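Side-chain contact in probable transcriptional regulator PhnF (Escherichia coli, PDB 2FA1), which probably regulates transcription as a DNA-binding protein of the alkylphosphonate uptake and C-P lyase operon, and is represented here by its C-terminal effector-binding domain: residues Ile96-Ser101 with Ser140-Ser145. Sequence-based numbering, arbitrary orientation. Where two conformers were deposited one is given.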
loop_
_atom_site.group_PDB
_atom_site.type_symbol
_atom_site.label_atom_id
_atom_site.label_comp_id
_atom_site.label_asym_id
_atom_site.label_seq_id
_atom_site.Cartn_x
_atom_site.Cartn_y
_atom_site.Cartn_z
ATOM N N ILE A 96 -4.872 21.608 -15.030
ATOM C CA ILE A 96 -4.468 21.272 -13.623
ATOM C C ILE A 96 -3.997 19.826 -13.576
ATOM O O ILE A 96 -4.736 18.928 -13.954
ATOM C CB ILE A 96 -5.595 21.465 -12.642
ATOM C CG1 ILE A 96 -5.938 22.937 -12.487
ATOM C CG2 ILE A 96 -5.147 21.107 -11.254
ATOM C CD1 ILE A 96 -7.311 23.135 -11.905
ATOM N N ALA A 97 -2.764 19.592 -13.107
ATOM C CA ALA A 97 -2.267 18.173 -13.018
ATOM C C ALA A 97 -1.959 18.065 -11.536
ATOM O O ALA A 97 -1.184 18.824 -10.953
ATOM C CB ALA A 97 -1.042 17.885 -13.914
ATOM N N LEU A 98 -2.735 17.233 -10.873
ATOM C CA LEU A 98 -2.593 17.139 -9.456
ATOM C C LEU A 98 -1.387 16.282 -9.113
ATOM O O LEU A 98 -1.107 15.295 -9.827
ATOM C CB LEU A 98 -3.846 16.448 -8.891
ATOM C CG LEU A 98 -5.064 17.219 -9.264
ATOM C CD1 LEU A 98 -6.363 16.334 -9.102
ATOM C CD2 LEU A 98 -5.026 18.396 -8.371
ATOM N N ARG A 99 -0.677 16.665 -8.067
ATOM C CA ARG A 99 0.443 15.881 -7.565
ATOM C C ARG A 99 0.227 15.556 -6.089
ATOM O O ARG A 99 -0.218 16.377 -5.288
ATOM C CB ARG A 99 1.758 16.637 -7.742
ATOM C CG ARG A 99 2.178 16.775 -9.188
ATOM C CD ARG A 99 2.818 15.497 -9.715
ATOM N NE ARG A 99 2.454 15.230 -11.105
ATOM C CZ ARG A 99 2.132 16.157 -12.009
ATOM N NH1 ARG A 99 2.159 17.458 -11.711
ATOM N NH2 ARG A 99 1.810 15.773 -13.233
ATOM N N ARG A 100 0.607 14.342 -5.768
ATOM C CA ARG A 100 0.347 13.694 -4.489
ATOM C C ARG A 100 1.227 14.265 -3.357
ATOM O O ARG A 100 2.446 14.414 -3.518
ATOM C CB ARG A 100 0.638 12.240 -4.729
ATOM C CG ARG A 100 0.453 11.291 -3.570
ATOM C CD ARG A 100 -0.886 10.621 -3.541
ATOM N NE ARG A 100 -1.216 10.015 -4.830
ATOM C CZ ARG A 100 -1.065 8.732 -5.101
ATOM N NH1 ARG A 100 -0.706 7.915 -4.131
ATOM N NH2 ARG A 100 -1.351 8.241 -6.331
ATOM N N SER A 101 0.656 14.580 -2.224
ATOM C CA SER A 101 1.524 14.885 -1.102
ATOM C C SER A 101 1.639 13.747 -0.131
ATOM O O SER A 101 2.735 13.484 0.426
ATOM C CB SER A 101 1.137 16.142 -0.323
ATOM O OG SER A 101 -0.075 16.030 0.364
ATOM N N SER A 140 -2.918 24.497 0.750
ATOM C CA SER A 140 -4.250 23.923 0.582
ATOM C C SER A 140 -4.169 22.642 -0.289
ATOM O O SER A 140 -3.700 22.718 -1.445
ATOM C CB SER A 140 -5.130 24.966 -0.117
ATOM O OG SER A 140 -5.209 26.212 0.590
ATOM N N PRO A 141 -4.536 21.435 0.251
ATOM C CA PRO A 141 -4.682 20.419 -0.833
ATOM C C PRO A 141 -5.843 20.792 -1.770
ATOM O O PRO A 141 -6.718 21.583 -1.366
ATOM C CB PRO A 141 -5.003 19.100 -0.107
ATOM C CG PRO A 141 -4.839 19.388 1.357
ATOM C CD PRO A 141 -4.757 20.886 1.607
ATOM N N ALA A 142 -5.817 20.217 -2.974
ATOM C CA ALA A 142 -6.859 20.458 -3.959
ATOM C C ALA A 142 -7.910 19.371 -3.785
ATOM O O ALA A 142 -9.100 19.622 -3.960
ATOM C CB ALA A 142 -6.304 20.457 -5.398
ATOM N N GLU A 143 -7.460 18.157 -3.450
ATOM C CA GLU A 143 -8.381 16.988 -3.585
ATOM C C GLU A 143 -7.982 15.947 -2.536
ATOM O O GLU A 143 -6.768 15.735 -2.341
ATOM C CB GLU A 143 -8.280 16.323 -4.940
ATOM C CG GLU A 143 -9.233 15.029 -5.136
ATOM C CD GLU A 143 -8.664 13.991 -6.033
ATOM O OE1 GLU A 143 -9.420 13.246 -6.643
ATOM O OE2 GLU A 143 -7.446 13.758 -6.102
ATOM N N TYR A 144 -9.004 15.354 -1.908
ATOM C CA TYR A 144 -8.800 14.235 -0.962
ATOM C C TYR A 144 -9.569 13.077 -1.628
ATOM O O TYR A 144 -10.762 13.288 -1.951
ATOM C CB TYR A 144 -9.522 14.590 0.302
ATOM C CG TYR A 144 -9.644 13.491 1.327
ATOM C CD1 TYR A 144 -8.509 12.698 1.622
ATOM C CD2 TYR A 144 -10.828 13.265 1.989
ATOM C CE1 TYR A 144 -8.571 11.675 2.701
ATOM C CE2 TYR A 144 -10.899 12.226 3.011
ATOM C CZ TYR A 144 -9.777 11.476 3.328
ATOM O OH TYR A 144 -9.802 10.487 4.325
ATOM N N SER A 145 -8.912 11.902 -1.728
ATOM C CA SER A 145 -9.667 10.789 -2.345
ATOM C C SER A 145 -9.535 9.580 -1.458
ATOM O O SER A 145 -8.491 9.372 -0.821
ATOM C CB SER A 145 -9.176 10.495 -3.728
ATOM O OG SER A 145 -7.950 9.861 -3.741
#
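Segments 96-101 and 140-145 come nearest at Leu-98 and Ala-142, with Leu-98 CA 7.7 Å from Ala-142 CA; the strands they lead into, 98-109 and 143-150, run the same way because each pairs antiparallel with strand 125-135 between them. The meeting is therefore one of side chains across an intervening strand, and it is small, burying 110 Å² in all. Leu-98 supplies both branches of its fork. CD2 of Leu-98 packs on the methyl of Ala-142, with CD2 to CB at 3.8 Å, a plain apolar contact. The other branch turns to Glu-143: CD1 of Leu-98 lies 4.1 Å from OE2 of Glu-143, so a methyl borders the carboxylate without bonding to it. CG of the leucine lies anti to the carbonyl carbon (chi1 -58°), and the rotation at chi2 then sends one methyl to each of two successive residues. Helix 86-94 adds to its surroundings, through His-87 and Leu-90.

Glu-143 crosses Leu-98 at about a right angle. Its CG leaves anti to the backbone N (chi1 179°), and the chain bends at chi2 before OE2 comes beside CD1. This acid is buried, but its oxygens are well supplied: OE2 takes a hydrogen bond from ND2 of Asn-133, while OE1 is hydrogen-bonded to His-67 ND1 and His-87 NE2. Three partners from strand 125-135, strand 60-69 and helix 86-94 thus fix the rotation of the group, and the imidazoles would be expected to favour its charged form.

Two neighbouring residues can both turn toward Leu-98 because Ala-142 and Glu-143 sit together opposite Asn-133, a classic beta bulge. The contact joins this bulge to strand 98-109, one of the two outermost within this chain, where the backbone of Ser-101 hydrogen-bonds to the second subunit, in the antiparallel sheet of the UTRA domain, whose fold resembles that of chorismate lyase.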